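Local coordinates for NAD-dependent protein deacylase 2 (Archaeoglobus fulgidus, PDB 1S7G), which removes acetyl groups from protein lysines at the expense of NAD, including one on the archaeal chromatin protein Alba, and thereby helps repress transcription, at residues 18-23 with 186-191; 73-78 with 138-143; 95-100 with 112-117. All blocks are in the same frame, centred on the assembly; numbering follows the deposited sequence.

Contact 1 (18-23 with 186-191); sequences AVVFTG and AFMVVG. With NAD (nicotinamide-adenine-dinucleotide), chain L.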
loop_
_atom_site.group_PDB
_atom_site.type_symbol
_atom_site.label_atom_id
_atom_site.label_comp_id
_atom_site.label_asym_id
_atom_site.label_seq_id
_atom_site.Cartn_x
_atom_site.Cartn_y
_atom_site.Cartn_z
ATOM N N ALA A 18 -6.632 -6.583 5.896
ATOM C CA ALA A 18 -6.615 -5.557 6.922
ATOM C C ALA A 18 -5.345 -4.716 6.913
ATOM O O ALA A 18 -4.263 -5.206 6.593
ATOM C CB ALA A 18 -6.802 -6.199 8.288
ATOM N N VAL A 19 -5.490 -3.444 7.269
ATOM C CA VAL A 19 -4.363 -2.521 7.324
ATOM C C VAL A 19 -4.206 -2.000 8.759
ATOM O O VAL A 19 -5.188 -1.801 9.468
ATOM C CB VAL A 19 -4.577 -1.329 6.358
ATOM C CG1 VAL A 19 -3.401 -0.385 6.422
ATOM C CG2 VAL A 19 -4.747 -1.839 4.946
ATOM N N VAL A 20 -2.969 -1.787 9.186
ATOM C CA VAL A 20 -2.707 -1.291 10.533
ATOM C C VAL A 20 -1.975 0.051 10.470
ATOM O O VAL A 20 -0.930 0.163 9.829
ATOM C CB VAL A 20 -1.832 -2.289 11.323
ATOM C CG1 VAL A 20 -1.622 -1.794 12.735
ATOM C CG2 VAL A 20 -2.477 -3.663 11.327
ATOM N N PHE A 21 -2.530 1.071 11.115
ATOM C CA PHE A 21 -1.885 2.385 11.136
ATOM C C PHE A 21 -1.320 2.556 12.530
ATOM O O PHE A 21 -2.038 2.385 13.504
ATOM C CB PHE A 21 -2.891 3.508 10.869
ATOM C CG PHE A 21 -2.291 4.881 10.960
ATOM C CD1 PHE A 21 -1.754 5.495 9.832
ATOM C CD2 PHE A 21 -2.203 5.536 12.190
ATOM C CE1 PHE A 21 -1.134 6.737 9.924
ATOM C CE2 PHE A 21 -1.581 6.784 12.299
ATOM C CZ PHE A 21 -1.045 7.382 11.165
ATOM N N THR A 22 -0.043 2.906 12.634
ATOM C CA THR A 22 0.576 3.059 13.945
ATOM C C THR A 22 1.254 4.401 14.166
ATOM O O THR A 22 1.789 5.000 13.241
ATOM C CB THR A 22 1.609 1.936 14.206
ATOM O OG1 THR A 22 2.731 2.088 13.325
ATOM C CG2 THR A 22 0.981 0.581 13.962
ATOM N N GLY A 23 1.207 4.864 15.409
ATOM C CA GLY A 23 1.828 6.120 15.773
ATOM C C GLY A 23 2.866 5.864 16.846
ATOM O O GLY A 23 3.132 4.715 17.190
ATOM N N ALA A 186 -10.617 -4.049 6.723
ATOM C CA ALA A 186 -10.458 -3.799 8.149
ATOM C C ALA A 186 -9.328 -2.780 8.321
ATOM O O ALA A 186 -8.251 -2.929 7.736
ATOM C CB ALA A 186 -10.118 -5.086 8.875
ATOM N N PHE A 187 -9.570 -1.748 9.120
ATOM C CA PHE A 187 -8.570 -0.707 9.350
ATOM C C PHE A 187 -8.378 -0.536 10.859
ATOM O O PHE A 187 -9.293 -0.107 11.557
ATOM C CB PHE A 187 -9.041 0.615 8.720
ATOM C CG PHE A 187 -8.003 1.715 8.737
ATOM C CD1 PHE A 187 -7.099 1.858 7.687
ATOM C CD2 PHE A 187 -7.935 2.613 9.802
ATOM C CE1 PHE A 187 -6.142 2.877 7.694
ATOM C CE2 PHE A 187 -6.979 3.644 9.824
ATOM C CZ PHE A 187 -6.082 3.775 8.767
ATOM N N MET A 188 -7.182 -0.848 11.353
ATOM C CA MET A 188 -6.894 -0.745 12.784
ATOM C C MET A 188 -5.816 0.282 13.133
ATOM O O MET A 188 -4.734 0.281 12.558
ATOM C CB MET A 188 -6.489 -2.128 13.329
ATOM C CG MET A 188 -6.097 -2.155 14.806
ATOM S SD MET A 188 -6.022 -3.854 15.482
ATOM C CE MET A 188 -4.334 -4.349 15.059
ATOM N N VAL A 189 -6.125 1.155 14.083
ATOM C CA VAL A 189 -5.187 2.176 14.533
ATOM C C VAL A 189 -4.583 1.739 15.861
ATOM O O VAL A 189 -5.295 1.278 16.753
ATOM C CB VAL A 189 -5.885 3.541 14.734
ATOM C CG1 VAL A 189 -4.926 4.522 15.364
ATOM C CG2 VAL A 189 -6.379 4.088 13.395
ATOM N N VAL A 190 -3.270 1.879 15.995
ATOM C CA VAL A 190 -2.595 1.488 17.227
ATOM C C VAL A 190 -1.611 2.561 17.660
ATOM O O VAL A 190 -0.662 2.856 16.949
ATOM C CB VAL A 190 -1.814 0.153 17.054
ATOM C CG1 VAL A 190 -1.172 -0.247 18.364
ATOM C CG2 VAL A 190 -2.750 -0.953 16.567
ATOM N N GLY A 191 -1.848 3.146 18.828
ATOM C CA GLY A 191 -0.947 4.159 19.346
ATOM C C GLY A 191 -0.767 5.461 18.578
ATOM O O GLY A 191 0.361 5.931 18.414
HETATM P PA NAD L . 1.129 11.141 19.276
HETATM O O1A NAD L . 0.287 12.208 18.896
HETATM O O2A NAD L . 2.178 11.519 20.196
HETATM O O5B NAD L . 0.163 10.028 19.771
HETATM C C5B NAD L . 0.535 8.714 20.366
HETATM C C4B NAD L . -0.747 8.150 20.998
HETATM O O4B NAD L . -0.400 6.857 21.561
HETATM C C3B NAD L . -1.373 8.999 22.199
HETATM O O3B NAD L . -2.727 9.310 21.765
HETATM C C2B NAD L . -1.327 8.134 23.455
HETATM O O2B NAD L . -2.401 8.139 24.347
HETATM C C1B NAD L . -1.017 6.722 22.845
HETATM N N9A NAD L . -0.090 5.870 23.644
HETATM C C8A NAD L . 0.967 6.102 24.519
HETATM N N7A NAD L . 1.504 4.985 24.988
HETATM C C5A NAD L . 0.853 3.930 24.457
HETATM C C6A NAD L . 0.928 2.372 24.525
HETATM N N6A NAD L . 1.757 1.725 25.222
HETATM N N1A NAD L . -0.004 1.623 23.739
HETATM C C2A NAD L . -1.019 2.169 22.910
HETATM N N3A NAD L . -1.125 3.631 22.822
HETATM C C4A NAD L . -0.178 4.469 23.594
HETATM O O3 NAD L . 1.782 10.441 18.069
HETATM P PN NAD L . 1.328 10.192 16.620
HETATM O O1N NAD L . -0.057 9.896 16.659
HETATM O O2N NAD L . 2.283 9.176 16.116
HETATM O O5D NAD L . 1.498 11.714 15.928
HETATM C C5D NAD L . 2.847 12.235 15.778
HETATM C C4D NAD L . 3.027 13.419 14.864
HETATM O O4D NAD L . 1.916 14.437 14.918
HETATM C C3D NAD L . 4.346 14.208 15.197
HETATM O O3D NAD L . 5.081 14.554 13.964
HETATM C C2D NAD L . 3.862 15.476 16.073
HETATM O O2D NAD L . 4.719 16.644 16.016
HETATM C C1D NAD L . 2.349 15.718 15.573
HETATM N N1N NAD L . 1.364 16.076 16.690
HETATM C C2N NAD L . 0.997 17.544 16.793
HETATM C C3N NAD L . 0.042 17.997 17.768
HETATM C C7N NAD L . -0.329 19.477 17.936
HETATM O O7N NAD L . -1.326 19.804 18.715
HETATM N N7N NAD L . 0.451 20.411 17.305
HETATM C C4N NAD L . -0.630 16.925 18.746
HETATM C C5N NAD L . -0.253 15.427 18.661
HETATM C C6N NAD L . 0.747 15.031 17.623
#
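V19 and M188 are joined in a parallel pairing of strands 18-22 and 186-190, whose directions differ by 20°. V19 uses both its polar backbone atoms here: its N gives a hydrogen bond to A186 O at 2.8 Å, and its O accepts one from M188 N at 2.9 Å, almost straight at 176°. F21 does the same one step on, donating from N to M188 O and accepting from V190 N, and G23 N closes the series on V190 O with a longer bond of 3.1 Å. The alternate residues, V20 and T22, turn their backbone groups the other way and are bonded to A96 and I98 of strand 94-99, which makes strand 18-22 an inner strand with partners along both borders.

The side chains separate by face. F21 CB lies 3.8 Å from F187 CZ, meeting that ring obliquely, while V189 CG1 comes to the edge of the F21 ring; helix 202-209 packs on both phenylalanines. V20, M188 and V190 fill the other face, where helix 235-250 touches the last two. T22 belongs here too: its OG1 sits between the backbone N and the carbonyl carbon (chi1 68°), hydrogen-bonded to T99 OG1 and H106 NE2, which puts CG2 anti to the carbonyl carbon, 4.2 Å from V190 CB.

Both strands run into the NAD site through a glycine, as expected at the C-terminal edge of a Rossmann-like sheet. G23 CA approaches NAD O2N to 3.1 Å and G191 C approaches NAD O4B to 3.3 Å; G23 O is held by N101 ND2. With so many buried backbone groups satisfied, the chemistry is consistent with a firmly held edge of the sheet presenting two glycine backbones to the dinucleotide.

Contact 2 (73-78 with 138-143); sequences KLFAEP and FVEDFN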
loop_
_atom_site.group_PDB
_atom_site.type_symbol
_atom_site.label_atom_id
_atom_site.label_comp_id
_atom_site.label_asym_id
_atom_site.label_seq_id
_atom_site.Cartn_x
_atom_site.Cartn_y
_atom_site.Cartn_z
ATOM N N LYS A 73 16.084 6.308 23.207
ATOM C CA LYS A 73 16.569 4.984 22.827
ATOM C C LYS A 73 17.017 4.918 21.367
ATOM O O LYS A 73 16.253 5.229 20.454
ATOM C CB LYS A 73 15.487 3.941 23.088
ATOM N N LEU A 74 18.265 4.512 21.161
ATOM C CA LEU A 74 18.833 4.386 19.822
ATOM C C LEU A 74 18.904 2.918 19.413
ATOM O O LEU A 74 18.922 2.595 18.223
ATOM C CB LEU A 74 20.237 4.996 19.773
ATOM C CG LEU A 74 20.316 6.513 19.961
ATOM C CD1 LEU A 74 21.770 6.949 20.130
ATOM C CD2 LEU A 74 19.675 7.203 18.763
ATOM N N PHE A 75 18.944 2.026 20.397
ATOM C CA PHE A 75 19.015 0.608 20.085
ATOM C C PHE A 75 17.768 -0.147 20.502
ATOM O O PHE A 75 17.813 -1.347 20.779
ATOM C CB PHE A 75 20.261 -0.015 20.714
ATOM C CG PHE A 75 21.536 0.594 20.223
ATOM C CD1 PHE A 75 22.057 1.731 20.830
ATOM C CD2 PHE A 75 22.193 0.062 19.118
ATOM C CE1 PHE A 75 23.217 2.330 20.342
ATOM C CE2 PHE A 75 23.352 0.655 18.621
ATOM C CZ PHE A 75 23.865 1.790 19.236
ATOM N N ALA A 76 16.649 0.567 20.533
ATOM C CA ALA A 76 15.375 -0.038 20.889
ATOM C C ALA A 76 15.104 -1.234 19.973
ATOM O O ALA A 76 15.578 -1.294 18.831
ATOM C CB ALA A 76 14.254 0.989 20.759
ATOM N N GLU A 77 14.345 -2.187 20.490
ATOM C CA GLU A 77 13.982 -3.377 19.738
ATOM C C GLU A 77 12.466 -3.440 19.689
ATOM O O GLU A 77 11.779 -2.886 20.553
ATOM C CB GLU A 77 14.533 -4.633 20.425
ATOM C CG GLU A 77 16.043 -4.610 20.606
ATOM C CD GLU A 77 16.569 -5.818 21.365
ATOM O OE1 GLU A 77 16.048 -6.098 22.473
ATOM O OE2 GLU A 77 17.509 -6.474 20.854
ATOM N N PRO A 78 11.916 -4.101 18.665
ATOM C CA PRO A 78 10.455 -4.165 18.620
ATOM C C PRO A 78 9.882 -4.810 19.883
ATOM O O PRO A 78 10.548 -5.610 20.543
ATOM C CB PRO A 78 10.174 -4.963 17.343
ATOM C CG PRO A 78 11.481 -5.667 17.041
ATOM C CD PRO A 78 12.522 -4.681 17.457
ATOM N N PHE A 138 26.829 5.563 11.853
ATOM C CA PHE A 138 26.964 6.760 12.686
ATOM C C PHE A 138 26.381 6.638 14.096
ATOM O O PHE A 138 26.715 7.433 14.967
ATOM C CB PHE A 138 26.269 7.961 12.021
ATOM C CG PHE A 138 26.849 8.360 10.698
ATOM C CD1 PHE A 138 28.088 8.977 10.624
ATOM C CD2 PHE A 138 26.137 8.141 9.523
ATOM C CE1 PHE A 138 28.613 9.374 9.401
ATOM C CE2 PHE A 138 26.653 8.534 8.294
ATOM C CZ PHE A 138 27.894 9.153 8.231
ATOM N N VAL A 139 25.498 5.671 14.315
ATOM C CA VAL A 139 24.849 5.521 15.617
ATOM C C VAL A 139 25.741 5.698 16.836
ATOM O O VAL A 139 25.488 6.560 17.681
ATOM C CB VAL A 139 24.141 4.157 15.755
ATOM C CG1 VAL A 139 22.648 4.352 15.682
ATOM C CG2 VAL A 139 24.615 3.206 14.677
ATOM N N GLU A 140 26.782 4.882 16.928
ATOM C CA GLU A 140 27.689 4.946 18.061
ATOM C C GLU A 140 28.452 6.264 18.187
ATOM O O GLU A 140 28.593 6.790 19.291
ATOM C CB GLU A 140 28.640 3.749 18.010
ATOM C CG GLU A 140 27.880 2.429 18.083
ATOM C CD GLU A 140 28.779 1.214 18.102
ATOM O OE1 GLU A 140 29.661 1.137 18.988
ATOM O OE2 GLU A 140 28.595 0.330 17.236
ATOM N N ASP A 141 28.932 6.810 17.074
ATOM C CA ASP A 141 29.659 8.082 17.128
ATOM C C ASP A 141 28.696 9.155 17.641
ATOM O O ASP A 141 29.055 10.015 18.452
ATOM C CB ASP A 141 30.163 8.501 15.739
ATOM C CG ASP A 141 30.892 7.385 15.005
ATOM O OD1 ASP A 141 31.597 7.694 14.018
ATOM O OD2 ASP A 141 30.753 6.205 15.395
ATOM N N PHE A 142 27.465 9.087 17.145
ATOM C CA PHE A 142 26.413 10.023 17.517
ATOM C C PHE A 142 26.071 9.887 18.997
ATOM O O PHE A 142 25.836 10.885 19.678
ATOM C CB PHE A 142 25.185 9.763 16.635
ATOM C CG PHE A 142 23.940 10.482 17.073
ATOM C CD1 PHE A 142 22.984 9.832 17.844
ATOM C CD2 PHE A 142 23.700 11.789 16.677
ATOM C CE1 PHE A 142 21.805 10.473 18.209
ATOM C CE2 PHE A 142 22.522 12.438 17.038
ATOM C CZ PHE A 142 21.575 11.779 17.804
ATOM N N ASN A 143 26.065 8.652 19.493
ATOM C CA ASN A 143 25.750 8.396 20.896
ATOM C C ASN A 143 26.837 8.952 21.815
ATOM O O ASN A 143 26.614 9.136 23.008
ATOM C CB ASN A 143 25.576 6.893 21.137
ATOM C CG ASN A 143 24.797 6.591 22.408
ATOM O OD1 ASN A 143 24.494 5.432 22.705
ATOM N ND2 ASN A 143 24.464 7.634 23.165
#
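L74 reaches across to the short helix 139-143 and touches it on the side carrying F142 and N143. Its CB already points toward the helix, and CG, anti to the carbonyl carbon (chi1 -67°), carries the two methyls forward as a fork. CD1 is the busier branch: it comes within 3.8 Å of N143 CG and, in the plane of the F142 ring, meets the edge at CD1, 3.9 Å away. CD2 meets the same ring at CE1, also 3.9 Å off, and the two side chains cross at about a right angle. The contact thus joins the loop between helices 60-69 and 80-90 to the zinc-binding module of the sirtuin fold, since helix 139-143 lies in the chain between the two cysteine pairs that hold the metal. The F75 ring also reaches the helix, crossing N143 obliquely. Its CZ is 4.2 Å from V139 CB, approaching obliquely, while E140 CG and N143 OD1 lie at the ring's edge; ring and amide planes are turned 34° apart. F142 is itself paired edge-to-face with W135. The carboxylate of E140 heads for a second subunit, where K71 of that chain forms a salt bridge with E140 OE2.

Contact 3 (95-100 with 112-117); sequences KAVITQ and RRVLEL. With NAD (nicotinamide-adenine-dinucleotide), chain L.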
loop_
_atom_site.group_PDB
_atom_site.type_symbol
_atom_site.label_atom_id
_atom_site.label_comp_id
_atom_site.label_asym_id
_atom_site.label_seq_id
_atom_site.Cartn_x
_atom_site.Cartn_y
_atom_site.Cartn_z
ATOM N N LYS A 95 -2.329 -6.934 5.482
ATOM C CA LYS A 95 -1.657 -6.817 4.197
ATOM C C LYS A 95 -0.744 -5.607 4.105
ATOM O O LYS A 95 0.058 -5.496 3.179
ATOM C CB LYS A 95 -2.696 -6.752 3.070
ATOM C CG LYS A 95 -3.357 -8.075 2.764
ATOM C CD LYS A 95 -2.349 -9.061 2.215
ATOM C CE LYS A 95 -3.032 -10.321 1.711
ATOM N NZ LYS A 95 -3.745 -11.053 2.798
ATOM N N ALA A 96 -0.865 -4.694 5.056
ATOM C CA ALA A 96 -0.026 -3.513 5.037
ATOM C C ALA A 96 0.018 -2.811 6.375
ATOM O O ALA A 96 -0.941 -2.836 7.141
ATOM C CB ALA A 96 -0.518 -2.549 3.976
ATOM N N VAL A 97 1.154 -2.193 6.654
ATOM C CA VAL A 97 1.317 -1.425 7.873
ATOM C C VAL A 97 1.664 -0.013 7.431
ATOM O O VAL A 97 2.600 0.186 6.668
ATOM C CB VAL A 97 2.453 -1.970 8.755
ATOM C CG1 VAL A 97 2.791 -0.976 9.836
ATOM C CG2 VAL A 97 2.033 -3.287 9.388
ATOM N N ILE A 98 0.878 0.957 7.874
ATOM C CA ILE A 98 1.132 2.353 7.548
ATOM C C ILE A 98 1.601 2.960 8.860
ATOM O O ILE A 98 0.924 2.838 9.882
ATOM C CB ILE A 98 -0.145 3.080 7.100
ATOM C CG1 ILE A 98 -0.711 2.419 5.847
ATOM C CG2 ILE A 98 0.164 4.539 6.845
ATOM C CD1 ILE A 98 -2.084 2.928 5.463
ATOM N N THR A 99 2.750 3.614 8.851
ATOM C CA THR A 99 3.235 4.171 10.098
ATOM C C THR A 99 3.808 5.557 9.974
ATOM O O THR A 99 4.252 5.976 8.900
ATOM C CB THR A 99 4.306 3.249 10.753
ATOM O OG1 THR A 99 4.610 3.727 12.068
ATOM C CG2 THR A 99 5.587 3.231 9.935
ATOM N N GLN A 100 3.769 6.265 11.096
ATOM C CA GLN A 100 4.312 7.603 11.196
ATOM C C GLN A 100 5.645 7.532 11.919
ATOM O O GLN A 100 6.362 8.520 11.997
ATOM C CB GLN A 100 3.353 8.518 11.959
ATOM C CG GLN A 100 2.326 9.149 11.043
ATOM C CD GLN A 100 1.433 10.155 11.735
ATOM O OE1 GLN A 100 0.668 10.862 11.076
ATOM N NE2 GLN A 100 1.512 10.225 13.060
ATOM N N ARG A 112 6.497 -7.250 6.175
ATOM C CA ARG A 112 7.051 -7.140 4.837
ATOM C C ARG A 112 6.582 -5.891 4.104
ATOM O O ARG A 112 7.231 -5.448 3.156
ATOM C CB ARG A 112 6.705 -8.378 4.000
ATOM C CG ARG A 112 7.239 -9.695 4.564
ATOM C CD ARG A 112 7.652 -10.653 3.445
ATOM N NE ARG A 112 6.625 -10.796 2.413
ATOM C CZ ARG A 112 5.429 -11.341 2.610
ATOM N NH1 ARG A 112 5.093 -11.809 3.809
ATOM N NH2 ARG A 112 4.561 -11.417 1.605
ATOM N N ARG A 113 5.459 -5.323 4.527
ATOM C CA ARG A 113 4.952 -4.129 3.865
ATOM C C ARG A 113 4.686 -3.008 4.850
ATOM O O ARG A 113 3.697 -3.021 5.579
ATOM C CB ARG A 113 3.678 -4.450 3.082
ATOM C CG ARG A 113 3.122 -3.269 2.292
ATOM C CD ARG A 113 2.110 -3.752 1.266
ATOM N NE ARG A 113 1.469 -2.670 0.529
ATOM C CZ ARG A 113 2.106 -1.795 -0.240
ATOM N NH1 ARG A 113 1.417 -0.854 -0.873
ATOM N NH2 ARG A 113 3.426 -1.849 -0.370
ATOM N N VAL A 114 5.581 -2.030 4.845
ATOM C CA VAL A 114 5.489 -0.887 5.736
ATOM C C VAL A 114 5.604 0.405 4.932
ATOM O O VAL A 114 6.599 0.627 4.246
ATOM C CB VAL A 114 6.624 -0.925 6.772
ATOM C CG1 VAL A 114 6.430 0.163 7.797
ATOM C CG2 VAL A 114 6.671 -2.286 7.431
ATOM N N LEU A 115 4.575 1.243 5.009
ATOM C CA LEU A 115 4.569 2.519 4.309
ATOM C C LEU A 115 4.933 3.573 5.354
ATOM O O LEU A 115 4.149 3.869 6.253
ATOM C CB LEU A 115 3.184 2.779 3.702
ATOM C CG LEU A 115 2.706 1.686 2.727
ATOM C CD1 LEU A 115 1.301 1.989 2.231
ATOM C CD2 LEU A 115 3.669 1.600 1.543
ATOM N N GLU A 116 6.140 4.115 5.242
ATOM C CA GLU A 116 6.634 5.100 6.193
ATOM C C GLU A 116 6.324 6.532 5.769
ATOM O O GLU A 116 7.031 7.122 4.953
ATOM C CB GLU A 116 8.139 4.884 6.383
ATOM C CG GLU A 116 8.463 3.484 6.927
ATOM C CD GLU A 116 9.955 3.203 7.037
ATOM O OE1 GLU A 116 10.415 2.807 8.136
ATOM O OE2 GLU A 116 10.666 3.377 6.026
ATOM N N LEU A 117 5.267 7.092 6.347
ATOM C CA LEU A 117 4.825 8.442 6.010
ATOM C C LEU A 117 5.771 9.581 6.397
ATOM O O LEU A 117 5.721 10.657 5.807
ATOM C CB LEU A 117 3.443 8.696 6.614
ATOM C CG LEU A 117 2.372 7.711 6.152
ATOM C CD1 LEU A 117 1.048 8.054 6.802
ATOM C CD2 LEU A 117 2.257 7.755 4.640
HETATM P PA NAD L . 1.129 11.141 19.276
HETATM O O1A NAD L . 0.287 12.208 18.896
HETATM O O2A NAD L . 2.178 11.519 20.196
HETATM O O5B NAD L . 0.163 10.028 19.771
HETATM C C5B NAD L . 0.535 8.714 20.366
HETATM C C4B NAD L . -0.747 8.150 20.998
HETATM O O4B NAD L . -0.400 6.857 21.561
HETATM C C3B NAD L . -1.373 8.999 22.199
HETATM O O3B NAD L . -2.727 9.310 21.765
HETATM C C2B NAD L . -1.327 8.134 23.455
HETATM O O2B NAD L . -2.401 8.139 24.347
HETATM C C1B NAD L . -1.017 6.722 22.845
HETATM N N9A NAD L . -0.090 5.870 23.644
HETATM C C8A NAD L . 0.967 6.102 24.519
HETATM N N7A NAD L . 1.504 4.985 24.988
HETATM C C5A NAD L . 0.853 3.930 24.457
HETATM C C6A NAD L . 0.928 2.372 24.525
HETATM N N6A NAD L . 1.757 1.725 25.222
HETATM N N1A NAD L . -0.004 1.623 23.739
HETATM C C2A NAD L . -1.019 2.169 22.910
HETATM N N3A NAD L . -1.125 3.631 22.822
HETATM C C4A NAD L . -0.178 4.469 23.594
HETATM O O3 NAD L . 1.782 10.441 18.069
HETATM P PN NAD L . 1.328 10.192 16.620
HETATM O O1N NAD L . -0.057 9.896 16.659
HETATM O O2N NAD L . 2.283 9.176 16.116
HETATM O O5D NAD L . 1.498 11.714 15.928
HETATM C C5D NAD L . 2.847 12.235 15.778
HETATM C C4D NAD L . 3.027 13.419 14.864
HETATM O O4D NAD L . 1.916 14.437 14.918
HETATM C C3D NAD L . 4.346 14.208 15.197
HETATM O O3D NAD L . 5.081 14.554 13.964
HETATM C C2D NAD L . 3.862 15.476 16.073
HETATM O O2D NAD L . 4.719 16.644 16.016
HETATM C C1D NAD L . 2.349 15.718 15.573
HETATM N N1N NAD L . 1.364 16.076 16.690
HETATM C C2N NAD L . 0.997 17.544 16.793
HETATM C C3N NAD L . 0.042 17.997 17.768
HETATM C C7N NAD L . -0.329 19.477 17.936
HETATM O O7N NAD L . -1.326 19.804 18.715
HETATM N N7N NAD L . 0.451 20.411 17.305
HETATM C C4N NAD L . -0.630 16.925 18.746
HETATM C C5N NAD L . -0.253 15.427 18.661
HETATM C C6N NAD L . 0.747 15.031 17.623
#
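R113 lies extended across the start of strand 94-99, with its CD 3.3 Å from K95 O and its NE 4.0 Å from A96 CB. CG is anti to the backbone N (chi1 -177°), and the chain stays straight as far as NE, carrying the guanidinium past A96 until NH1 forms a salt bridge with E176. Cut back to alanine, this position would probably leave E176 without its charged mate and the A96 methyl without its aliphatic cover.

Beyond R113 the two parallel strands sort their side chains by face. I98 and L115 share one, crossing at a slant, with I98 CG1 4.2 Å from L115 CD1, and L117 leans in obliquely to put its CD1 3.6 Å from I98 CG2. On the other face, T99 and V114 also meet at a slant, methyl CG2 of T99 3.8 Å from V114 CG1, while T99 OG1, tied also to T22, is hydrogen-bonded to N101 N. Four backbone bonds join the strands; that from T99 N to L115 O is nearly straight at 175°. Just past the strand end, Q100 NE2 makes a weak hydrogen bond to NAD O5D.

Strand 114-116 borders the parallel sheet within this chain, reached from strand 94-99 by a beta-alpha-beta crossover. The connecting helix 105-108 packs on V97, T99 and V114, helix 171-183 covers I98 and L115, and strand 18-22 flanks 94-99 on its other side.

In the fold
From the N terminus, the chain lays down 18-23 first, then passes through the loop 73-78 and strand segment 95-100 before any of the three contacts closes. Contact 3 shuts first, when 112-117 returns beside 95-100 after a short helical crossover. Contact 2 follows as 138-143 comes back to 73-78, enclosing contact 3, and contact 1 closes last at 186-191, enclosing both; none cross. Contacts 1 and 3 belong to one parallel sheet, joined because strands 18-22 and 94-99 are neighbours in it, and both touch NAD. Contact 2 lies apart, its centre about 26 Å from that of contact 1, and links a helix-connecting loop to the zinc-binding part.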